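Local structure of 2-oxoadipate dioxygenase/decarboxylase, chloroplastic/amyloplastic (Oryza sativa, 6W1K) at residues E88-P93 and R121-E126; P93-R98 and K301-T306. The protein catalyses the oxygen-dependent decarboxylation and hydroxylation of 2-oxoadipate to D-2-hydroxyglutarate, an iron(II)-dependent step of lysine breakdown in the rice plastid. All coordinates share one frame; numbering follows the deposited sequence.

Contact 1: residues E88-P93 and R121-E126; sequences EELRFP and RIFISE. With OOG (2-oxoadipic acid), chain F.
One wall of the 2-oxoadipate pocket is built on the curved mixed sheet of this enzyme, where Leu90 and Phe92 of strand 85-92 meet Phe123 of strand 121-127. The two strands are not paired; strand 97-103 runs between them, antiparallel to both, and no hydrogen bond joins 88-93 to 121-126. What bridges the gap is apolar side chain on the ligand-facing side of the sheet. With CG trans to the backbone N (chi1 -174°), Phe123 reaches out over the intervening strand, and its ring rim receives both neighbours: Leu90 CD2 lies 4.3 Å from Phe123 CE2, near the ring plane, and Phe92 CZ lies 4.5 Å from Phe123 CZ. Because these contacts are at the edge, a face of the same ring can serve the ligand. 2-Oxoadipate C4 stands over that face, displaced toward the rim, 3.8 Å from Phe123 CE1. Two further rings extend the aromatic lining, Phe294 meeting Phe123 edge-to-face and Phe303 meeting Phe92 in the same manner. Replacing Phe123 by an alanine would probably open a gap beneath the ligand's carbon chain and leave Leu90 and Phe92 without the ring edge that they pack against. Buried apolar packing here, close to the metal ligand His59, lines the substrate-binding side of the curved sheet in an enzyme of the glyoxalase clan, consistent with a VOC-like fold.

Contact 2: residues P93-R98 and K301-T306; sequences PAKKLR and KIFEST. With OOG (2-oxoadipic acid), chain F.
Leu97 and Phe303 form the tight, buried half of this contact, while Lys95 and Glu304 form its more open, polar margin. The leucine's CD1 sits almost squarely above the aromatic ring, 3.8 Å from the Phe303 centroid and 8° off the normal, a CH-pi contact over the face. On the opposite face lies 2-oxoadipate: its C3 lies over the ring, off-centre toward the rim, and Phe303 CE1 comes within 3.2 Å of ligand C1. The phenyl ring is thus sandwiched between a methyl group and the substrate, with Tyr182 also packed against it. The two segments come from distant parts of the chain: 93-98 spans the turn of a beta hairpin (93-96) and the start of its second strand, with Lys96 and Leu97 opposite Phe92 in a G1 beta bulge, whereas 301-306 carries helix 296-302 on into a 3-10 segment, 303-306. Here Ile302 O accepts both Ser305 N and Ser305 OG, the hydroxyl approaching on a carbonyl lone pair at 2.9 Å between Ser305 OG and Ile302 O. Toward the partly exposed side the packing gives way to charge. The lysine chain passes Phe303 with Lys95 CE 3.9 Å from Phe303 CB, then bends at its last torsion (chi4 76°), which turns the ammonium toward the carboxylate. Lys95 NZ meets Glu304 OE2 at 3.1 Å, on the anti side and 22° out of the carboxylate plane; the stronger salt-bridge partner of Lys95 NZ is Asp300, just before the segment.

Overall arrangement
Both contacts border the same 2-oxoadipate, yet they illustrate how chemistry follows depth. Contact 1 is wholly buried and purely apolar, linking two strands of one sheet across an intermediate one; contact 2 is partly buried, brings helix 296-302 and the 3-10 segment that follows it against a hairpin, and adds a salt bridge at its outer margin. They share Pro93, and the hairpin of strands 85-92 and 97-103 supplies residues to each. The two are also tied directly: Glu126 OE2 of contact 1 forms a salt bridge with Arg98 NH2 of contact 2 at 2.6 Å, while Phe303 of contact 2 also touches Phe123 of contact 1, which joins the two aromatic linings around the ligand.

Contact 1: residues E88-P93 and R121-E126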
ATOM      1  N   GLU A  88      -1.822   0.310 -14.901  1.00 33.30           N
ATOM      2  CA  GLU A  88      -1.321  -0.993 -15.346  1.00 37.08           C
ATOM      3  C   GLU A  88      -1.750  -2.117 -14.393  1.00 32.69           C
ATOM      4  O   GLU A  88      -1.887  -1.926 -13.180  1.00 30.91           O
ATOM      5  CB  GLU A  88       0.200  -0.975 -15.455  1.00 49.01           C
ATOM      6  CG  GLU A  88       0.783   0.332 -16.047  1.00 63.51           C
ATOM      7  CD  GLU A  88       0.110   0.760 -17.350  1.00 81.89           C
ATOM      8  OE1 GLU A  88      -0.150  -0.132 -18.193  1.00 81.29           O
ATOM      9  OE2 GLU A  88      -0.155   1.985 -17.525  1.00 82.89           O
ATOM     10  N   GLU A  89      -1.988  -3.286 -14.971  1.00 32.34           N
ATOM     11  CA  GLU A  89      -2.212  -4.508 -14.210  1.00 35.64           C
ATOM     12  C   GLU A  89      -0.908  -5.273 -14.049  1.00 32.45           C
ATOM     13  O   GLU A  89      -0.197  -5.521 -15.030  1.00 30.73           O
ATOM     14  CB  GLU A  89      -3.244  -5.382 -14.921  1.00 41.98           C
ATOM     15  CG  GLU A  89      -3.568  -6.664 -14.208  1.00 48.67           C
ATOM     16  CD  GLU A  89      -4.526  -7.540 -14.994  1.00 57.52           C
ATOM     17  OE1 GLU A  89      -5.720  -7.166 -15.092  1.00 58.70           O
ATOM     18  OE2 GLU A  89      -4.078  -8.587 -15.520  1.00 60.45           O
ATOM     19  N   LEU A  90      -0.623  -5.696 -12.820  1.00 31.24           N
ATOM     20  CA  LEU A  90       0.526  -6.538 -12.509  1.00 32.90           C
ATOM     21  C   LEU A  90       0.051  -7.923 -12.088  1.00 31.07           C
ATOM     22  O   LEU A  90      -0.958  -8.052 -11.381  1.00 27.75           O
ATOM     23  CB  LEU A  90       1.330  -5.909 -11.378  1.00 36.20           C
ATOM     24  CG  LEU A  90       2.105  -4.639 -11.731  1.00 41.04           C
ATOM     25  CD1 LEU A  90       1.167  -3.460 -11.828  1.00 44.36           C
ATOM     26  CD2 LEU A  90       3.189  -4.377 -10.697  1.00 42.54           C
ATOM     27  N   ARG A  91       0.779  -8.958 -12.499  1.00 33.70           N
ATOM     28  CA  ARG A  91       0.441 -10.330 -12.146  1.00 38.00           C
ATOM     29  C   ARG A  91       1.561 -10.953 -11.331  1.00 35.06           C
ATOM     30  O   ARG A  91       2.737 -10.737 -11.615  1.00 34.26           O
ATOM     31  CB  ARG A  91       0.168 -11.155 -13.404  1.00 45.16           C
ATOM     32  CG  ARG A  91      -0.962 -10.574 -14.231  1.00 57.95           C
ATOM     33  CD  ARG A  91      -1.549 -11.597 -15.216  1.00 72.47           C
ATOM     34  NE  ARG A  91      -2.974 -11.336 -15.446  1.00 89.33           N
ATOM     35  CZ  ARG A  91      -3.967 -11.750 -14.650  1.00 94.80           C
ATOM     36  NH1 ARG A  91      -3.715 -12.477 -13.557  1.00 92.00           N
ATOM     37  NH2 ARG A  91      -5.224 -11.431 -14.952  1.00 93.52           N
ATOM     38  N   PHE A  92       1.179 -11.750 -10.321  1.00 33.50           N
ATOM     39  CA  PHE A  92       2.112 -12.426  -9.417  1.00 34.40           C
ATOM     40  C   PHE A  92       1.740 -13.892  -9.408  1.00 36.45           C
ATOM     41  O   PHE A  92       1.036 -14.352  -8.494  1.00 34.50           O
ATOM     42  CB  PHE A  92       2.063 -11.800  -8.025  1.00 32.72           C
ATOM     43  CG  PHE A  92       2.349 -10.356  -8.044  1.00 32.55           C
ATOM     44  CD1 PHE A  92       1.322  -9.438  -8.267  1.00 31.64           C
ATOM     45  CD2 PHE A  92       3.650  -9.889  -7.942  1.00 31.68           C
ATOM     46  CE1 PHE A  92       1.588  -8.083  -8.360  1.00 31.95           C
ATOM     47  CE2 PHE A  92       3.917  -8.526  -8.032  1.00 31.65           C
ATOM     48  CZ  PHE A  92       2.875  -7.629  -8.234  1.00 32.23           C
ATOM     49  N   PRO A  93       2.204 -14.669 -10.405  1.00 40.48           N
ATOM     50  CA  PRO A  93       1.735 -16.061 -10.527  1.00 43.48           C
ATOM     51  C   PRO A  93       2.037 -16.944  -9.323  1.00 45.62           C
ATOM     52  O   PRO A  93       1.165 -17.728  -8.929  1.00 45.47           O
ATOM     53  CB  PRO A  93       2.460 -16.587 -11.788  1.00 43.56           C
ATOM     54  CG  PRO A  93       2.893 -15.389 -12.543  1.00 43.29           C
ATOM     55  CD  PRO A  93       3.090 -14.275 -11.522  1.00 41.97           C
ATOM     56  N   ARG A 121      -0.904   7.817  -5.147  1.00 26.39           N
ATOM     57  CA  ARG A 121      -1.318   6.711  -5.994  1.00 25.25           C
ATOM     58  C   ARG A 121      -1.947   5.643  -5.111  1.00 23.28           C
ATOM     59  O   ARG A 121      -1.758   5.619  -3.891  1.00 22.03           O
ATOM     60  CB  ARG A 121      -0.131   6.144  -6.787  1.00 26.24           C
ATOM     61  CG  ARG A 121       0.638   7.168  -7.653  1.00 27.50           C
ATOM     62  CD  ARG A 121       1.978   6.552  -8.005  1.00 28.60           C
ATOM     63  NE  ARG A 121       2.903   7.424  -8.707  1.00 30.38           N
ATOM     64  CZ  ARG A 121       3.680   8.331  -8.129  1.00 31.82           C
ATOM     65  NH1 ARG A 121       3.646   8.502  -6.804  1.00 32.35           N
ATOM     66  NH2 ARG A 121       4.488   9.056  -8.871  1.00 32.80           N
ATOM     67  N   ILE A 122      -2.729   4.760  -5.726  1.00 23.08           N
ATOM     68  CA  ILE A 122      -3.342   3.651  -5.006  1.00 23.32           C
ATOM     69  C   ILE A 122      -2.956   2.343  -5.687  1.00 21.81           C
ATOM     70  O   ILE A 122      -3.060   2.220  -6.904  1.00 21.70           O
ATOM     71  CB  ILE A 122      -4.883   3.777  -4.921  1.00 24.91           C
ATOM     72  CG1 ILE A 122      -5.318   5.153  -4.423  1.00 25.54           C
ATOM     73  CG2 ILE A 122      -5.416   2.675  -4.012  1.00 26.79           C
ATOM     74  CD1 ILE A 122      -5.109   5.391  -2.986  1.00 26.27           C
ATOM     75  N   PHE A 123      -2.503   1.370  -4.895  1.00 22.60           N
ATOM     76  CA  PHE A 123      -2.110   0.042  -5.363  1.00 23.80           C
ATOM     77  C   PHE A 123      -3.061  -0.942  -4.680  1.00 23.73           C
ATOM     78  O   PHE A 123      -3.125  -0.967  -3.450  1.00 24.65           O
ATOM     79  CB  PHE A 123      -0.639  -0.241  -4.997  1.00 24.86           C
ATOM     80  CG  PHE A 123      -0.088  -1.522  -5.554  1.00 27.50           C
ATOM     81  CD1 PHE A 123      -0.406  -2.756  -4.972  1.00 28.25           C
ATOM     82  CD2 PHE A 123       0.772  -1.496  -6.645  1.00 28.97           C
ATOM     83  CE1 PHE A 123       0.126  -3.950  -5.493  1.00 29.82           C
ATOM     84  CE2 PHE A 123       1.301  -2.675  -7.175  1.00 30.44           C
ATOM     85  CZ  PHE A 123       0.974  -3.901  -6.605  1.00 30.93           C
ATOM     86  N   ILE A 124      -3.848  -1.698  -5.464  1.00 23.96           N
ATOM     87  CA  ILE A 124      -4.851  -2.604  -4.904  1.00 22.98           C
ATOM     88  C   ILE A 124      -4.607  -3.984  -5.500  1.00 22.21           C
ATOM     89  O   ILE A 124      -4.593  -4.140  -6.727  1.00 21.08           O
ATOM     90  CB  ILE A 124      -6.291  -2.171  -5.196  1.00 24.28           C
ATOM     91  CG1 ILE A 124      -6.510  -0.713  -4.767  1.00 25.20           C
ATOM     92  CG2 ILE A 124      -7.233  -3.072  -4.442  1.00 24.31           C
ATOM     93  CD1 ILE A 124      -7.859  -0.127  -5.161  1.00 24.66           C
ATOM     94  N   SER A 125      -4.392  -4.955  -4.650  1.00 22.60           N
ATOM     95  CA  SER A 125      -4.168  -6.320  -5.106  1.00 22.78           C
ATOM     96  C   SER A 125      -5.350  -7.182  -4.667  1.00 21.99           C
ATOM     97  O   SER A 125      -6.151  -6.796  -3.800  1.00 21.78           O
ATOM     98  CB  SER A 125      -2.836  -6.838  -4.579  1.00 24.46           C
ATOM     99  OG  SER A 125      -2.810  -6.841  -3.178  1.00 26.94           O
ATOM    100  N   GLU A 126      -5.498  -8.327  -5.330  1.00 22.29           N
ATOM    101  CA  GLU A 126      -6.473  -9.320  -4.908  1.00 23.82           C
ATOM    102  C   GLU A 126      -5.886 -10.721  -5.019  1.00 24.12           C
ATOM    103  O   GLU A 126      -5.114 -11.013  -5.929  1.00 26.16           O
ATOM    104  CB  GLU A 126      -7.764  -9.251  -5.742  1.00 26.03           C
ATOM    105  CG  GLU A 126      -7.620  -9.633  -7.203  1.00 28.50           C
ATOM    106  CD  GLU A 126      -8.882  -9.362  -8.041  1.00 33.16           C
ATOM    107  OE1 GLU A 126      -9.835  -8.693  -7.568  1.00 33.85           O
ATOM    108  OE2 GLU A 126      -8.912  -9.818  -9.194  1.00 37.62           O
TER
HETATM  109  C2  OOG F 402       1.582  -4.454  -1.836  1.00 78.91           C
HETATM  110  C3  OOG F 402       3.045  -4.729  -2.185  1.00 79.22           C
HETATM  111  C4  OOG F 402       3.393  -4.102  -3.539  1.00 79.11           C
HETATM  112  C6  OOG F 402       4.760  -1.945  -4.240  1.00 77.31           C
HETATM  113  O4  OOG F 402       5.158  -2.482  -5.304  1.00 77.02           O
HETATM  114  O3  OOG F 402       5.267  -0.866  -3.863  1.00 76.29           O
HETATM  115  C5  OOG F 402       3.665  -2.603  -3.409  1.00 78.50           C
HETATM  116  C1  OOG F 402       1.125  -5.252  -0.606  1.00 77.90           C
HETATM  117  O1  OOG F 402      -0.028  -5.405  -0.392  1.00 76.90           O
HETATM  118  O2  OOG F 402       2.043  -5.809   0.285  1.00 77.46           O
HETATM  119  O5  OOG F 402       3.030  -1.939  -2.669  1.00 78.85           O

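Contact 2: residues P93-R98 and K301-T306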
ATOM      1  N   PRO A  93       2.204 -14.669 -10.405  1.00 40.48           N
ATOM      2  CA  PRO A  93       1.735 -16.061 -10.527  1.00 43.48           C
ATOM      3  C   PRO A  93       2.037 -16.944  -9.323  1.00 45.62           C
ATOM      4  O   PRO A  93       1.165 -17.728  -8.929  1.00 45.47           O
ATOM      5  CB  PRO A  93       2.460 -16.587 -11.788  1.00 43.56           C
ATOM      6  CG  PRO A  93       2.893 -15.389 -12.543  1.00 43.29           C
ATOM      7  CD  PRO A  93       3.090 -14.275 -11.522  1.00 41.97           C
ATOM      8  N   ALA A  94       3.248 -16.887  -8.752  1.00 51.12           N
ATOM      9  CA  ALA A  94       3.599 -17.790  -7.653  1.00 56.54           C
ATOM     10  C   ALA A  94       2.726 -17.549  -6.424  1.00 48.96           C
ATOM     11  O   ALA A  94       2.341 -18.496  -5.717  1.00 45.82           O
ATOM     12  CB  ALA A  94       5.078 -17.620  -7.291  1.00 56.03           C
ATOM     13  N   LYS A  95       2.427 -16.294  -6.139  1.00 45.75           N
ATOM     14  CA  LYS A  95       1.591 -15.928  -5.011  1.00 42.89           C
ATOM     15  C   LYS A  95       0.106 -15.905  -5.348  1.00 40.01           C
ATOM     16  O   LYS A  95      -0.711 -15.690  -4.444  1.00 39.08           O
ATOM     17  CB  LYS A  95       1.997 -14.554  -4.485  1.00 44.16           C
ATOM     18  CG  LYS A  95       3.380 -14.494  -3.837  1.00 44.37           C
ATOM     19  CD  LYS A  95       3.748 -13.015  -3.512  1.00 45.15           C
ATOM     20  CE  LYS A  95       4.921 -12.943  -2.539  1.00 43.61           C
ATOM     21  NZ  LYS A  95       6.191 -13.253  -3.255  1.00 43.43           N
ATOM     22  N   LYS A  96      -0.260 -16.120  -6.612  1.00 37.60           N
ATOM     23  CA  LYS A  96      -1.659 -16.182  -7.040  1.00 36.59           C
ATOM     24  C   LYS A  96      -2.379 -14.863  -6.770  1.00 33.36           C
ATOM     25  O   LYS A  96      -3.492 -14.839  -6.242  1.00 32.20           O
ATOM     26  CB  LYS A  96      -2.380 -17.354  -6.364  1.00 40.45           C
ATOM     27  CG  LYS A  96      -1.566 -18.676  -6.457  1.00 45.07           C
ATOM     28  CD  LYS A  96      -2.380 -19.946  -6.377  1.00 50.03           C
ATOM     29  CE  LYS A  96      -1.470 -21.221  -6.433  1.00 59.18           C
ATOM     30  NZ  LYS A  96      -2.290 -22.448  -6.578  1.00 66.45           N
ATOM     31  N   LEU A  97      -1.737 -13.760  -7.169  1.00 32.18           N
ATOM     32  CA  LEU A  97      -2.263 -12.419  -6.983  1.00 31.70           C
ATOM     33  C   LEU A  97      -2.326 -11.666  -8.308  1.00 31.72           C
ATOM     34  O   LEU A  97      -1.566 -11.937  -9.232  1.00 31.11           O
ATOM     35  CB  LEU A  97      -1.383 -11.610  -6.017  1.00 32.71           C
ATOM     36  CG  LEU A  97      -0.943 -12.256  -4.700  1.00 33.54           C
ATOM     37  CD1 LEU A  97       0.106 -11.384  -3.986  1.00 35.09           C
ATOM     38  CD2 LEU A  97      -2.170 -12.489  -3.827  1.00 32.91           C
ATOM     39  N   ARG A  98      -3.231 -10.700  -8.371  1.00 31.80           N
ATOM     40  CA  ARG A  98      -3.327  -9.728  -9.459  1.00 34.74           C
ATOM     41  C   ARG A  98      -3.430  -8.383  -8.765  1.00 28.66           C
ATOM     42  O   ARG A  98      -3.944  -8.300  -7.648  1.00 28.48           O
ATOM     43  CB  ARG A  98      -4.557 -10.013 -10.335  1.00 44.14           C
ATOM     44  CG  ARG A  98      -4.924  -8.936 -11.308  1.00 54.08           C
ATOM     45  CD  ARG A  98      -6.111  -9.380 -12.186  1.00 60.34           C
ATOM     46  NE  ARG A  98      -7.398  -9.181 -11.524  1.00 66.04           N
ATOM     47  CZ  ARG A  98      -8.175  -8.105 -11.681  1.00 70.95           C
ATOM     48  NH1 ARG A  98      -7.818  -7.115 -12.496  1.00 68.64           N
ATOM     49  NH2 ARG A  98      -9.327  -8.021 -11.022  1.00 69.30           N
ATOM     50  N   LYS A 301       8.619  -8.885  -3.960  1.00 40.34           N
ATOM     51  CA  LYS A 301       9.382  -9.071  -2.731  1.00 41.55           C
ATOM     52  C   LYS A 301       8.862  -8.198  -1.595  1.00 37.75           C
ATOM     53  O   LYS A 301       8.982  -8.566  -0.421  1.00 38.10           O
ATOM     54  CB  LYS A 301      10.862  -8.772  -2.992  1.00 47.02           C
ATOM     55  CG  LYS A 301      11.507  -9.617  -4.109  1.00 55.92           C
ATOM     56  CD  LYS A 301      11.715 -11.083  -3.651  1.00 64.40           C
ATOM     57  CE  LYS A 301      12.224 -11.997  -4.793  1.00 73.58           C
ATOM     58  NZ  LYS A 301      11.203 -13.008  -5.223  1.00 78.52           N
ATOM     59  N   ILE A 302       8.245  -7.069  -1.923  1.00 35.19           N
ATOM     60  CA  ILE A 302       7.707  -6.185  -0.897  1.00 35.25           C
ATOM     61  C   ILE A 302       6.477  -6.805  -0.255  1.00 33.51           C
ATOM     62  O   ILE A 302       6.223  -6.578   0.933  1.00 32.08           O
ATOM     63  CB  ILE A 302       7.401  -4.800  -1.506  1.00 36.17           C
ATOM     64  CG1 ILE A 302       8.705  -4.136  -1.947  1.00 40.22           C
ATOM     65  CG2 ILE A 302       6.690  -3.879  -0.512  1.00 35.59           C
ATOM     66  CD1 ILE A 302       8.515  -2.883  -2.796  1.00 44.10           C
ATOM     67  N   PHE A 303       5.723  -7.635  -1.004  1.00 33.59           N
ATOM     68  CA  PHE A 303       4.595  -8.359  -0.411  1.00 34.54           C
ATOM     69  C   PHE A 303       5.031  -9.135   0.831  1.00 33.34           C
ATOM     70  O   PHE A 303       4.222  -9.405   1.723  1.00 32.99           O
ATOM     71  CB  PHE A 303       3.971  -9.368  -1.403  1.00 35.45           C
ATOM     72  CG  PHE A 303       2.964  -8.768  -2.355  1.00 37.23           C
ATOM     73  CD1 PHE A 303       1.786  -8.193  -1.883  1.00 36.25           C
ATOM     74  CD2 PHE A 303       3.189  -8.794  -3.720  1.00 36.36           C
ATOM     75  CE1 PHE A 303       0.865  -7.640  -2.756  1.00 34.94           C
ATOM     76  CE2 PHE A 303       2.274  -8.227  -4.608  1.00 35.48           C
ATOM     77  CZ  PHE A 303       1.108  -7.654  -4.123  1.00 35.28           C
ATOM     78  N   GLU A 304       6.296  -9.528   0.883  1.00 33.95           N
ATOM     79  CA  GLU A 304       6.778 -10.389   1.942  1.00 36.34           C
ATOM     80  C   GLU A 304       7.130  -9.632   3.218  1.00 33.77           C
ATOM     81  O   GLU A 304       7.542 -10.262   4.208  1.00 32.92           O
ATOM     82  CB  GLU A 304       7.966 -11.195   1.410  1.00 41.74           C
ATOM     83  CG  GLU A 304       7.538 -12.149   0.282  1.00 51.91           C
ATOM     84  CD  GLU A 304       8.626 -13.099  -0.166  1.00 62.03           C
ATOM     85  OE1 GLU A 304       9.401 -13.559   0.702  1.00 62.21           O
ATOM     86  OE2 GLU A 304       8.691 -13.383  -1.390  1.00 61.77           O
ATOM     87  N   SER A 305       6.918  -8.320   3.249  1.00 32.02           N
ATOM     88  CA  SER A 305       7.081  -7.569   4.487  1.00 30.64           C
ATOM     89  C   SER A 305       6.168  -8.084   5.588  1.00 29.41           C
ATOM     90  O   SER A 305       6.478  -7.900   6.769  1.00 29.73           O
ATOM     91  CB  SER A 305       6.806  -6.096   4.227  1.00 30.86           C
ATOM     92  OG  SER A 305       7.677  -5.614   3.212  1.00 31.09           O
ATOM     93  N   THR A 306       5.070  -8.737   5.236  1.00 27.90           N
ATOM     94  CA  THR A 306       4.159  -9.275   6.222  1.00 32.01           C
ATOM     95  C   THR A 306       4.346 -10.767   6.439  1.00 33.81           C
ATOM     96  O   THR A 306       3.611 -11.348   7.253  1.00 33.82           O
ATOM     97  CB  THR A 306       2.696  -9.014   5.817  1.00 31.61           C
ATOM     98  OG1 THR A 306       2.486  -9.408   4.450  1.00 31.87           O
ATOM     99  CG2 THR A 306       2.307  -7.551   6.012  1.00 31.53           C
TER
HETATM  100  C2  OOG F 402       1.582  -4.454  -1.836  1.00 78.91           C
HETATM  101  C3  OOG F 402       3.045  -4.729  -2.185  1.00 79.22           C
HETATM  102  C4  OOG F 402       3.393  -4.102  -3.539  1.00 79.11           C
HETATM  103  C6  OOG F 402       4.760  -1.945  -4.240  1.00 77.31           C
HETATM  104  O4  OOG F 402       5.158  -2.482  -5.304  1.00 77.02           O
HETATM  105  O3  OOG F 402       5.267  -0.866  -3.863  1.00 76.29           O
HETATM  106  C5  OOG F 402       3.665  -2.603  -3.409  1.00 78.50           C
HETATM  107  C1  OOG F 402       1.125  -5.252  -0.606  1.00 77.90           C
HETATM  108  O1  OOG F 402      -0.028  -5.405  -0.392  1.00 76.90           O
HETATM  109  O2  OOG F 402       2.043  -5.809   0.285  1.00 77.46           O
HETATM  110  O5  OOG F 402       3.030  -1.939  -2.669  1.00 78.85           O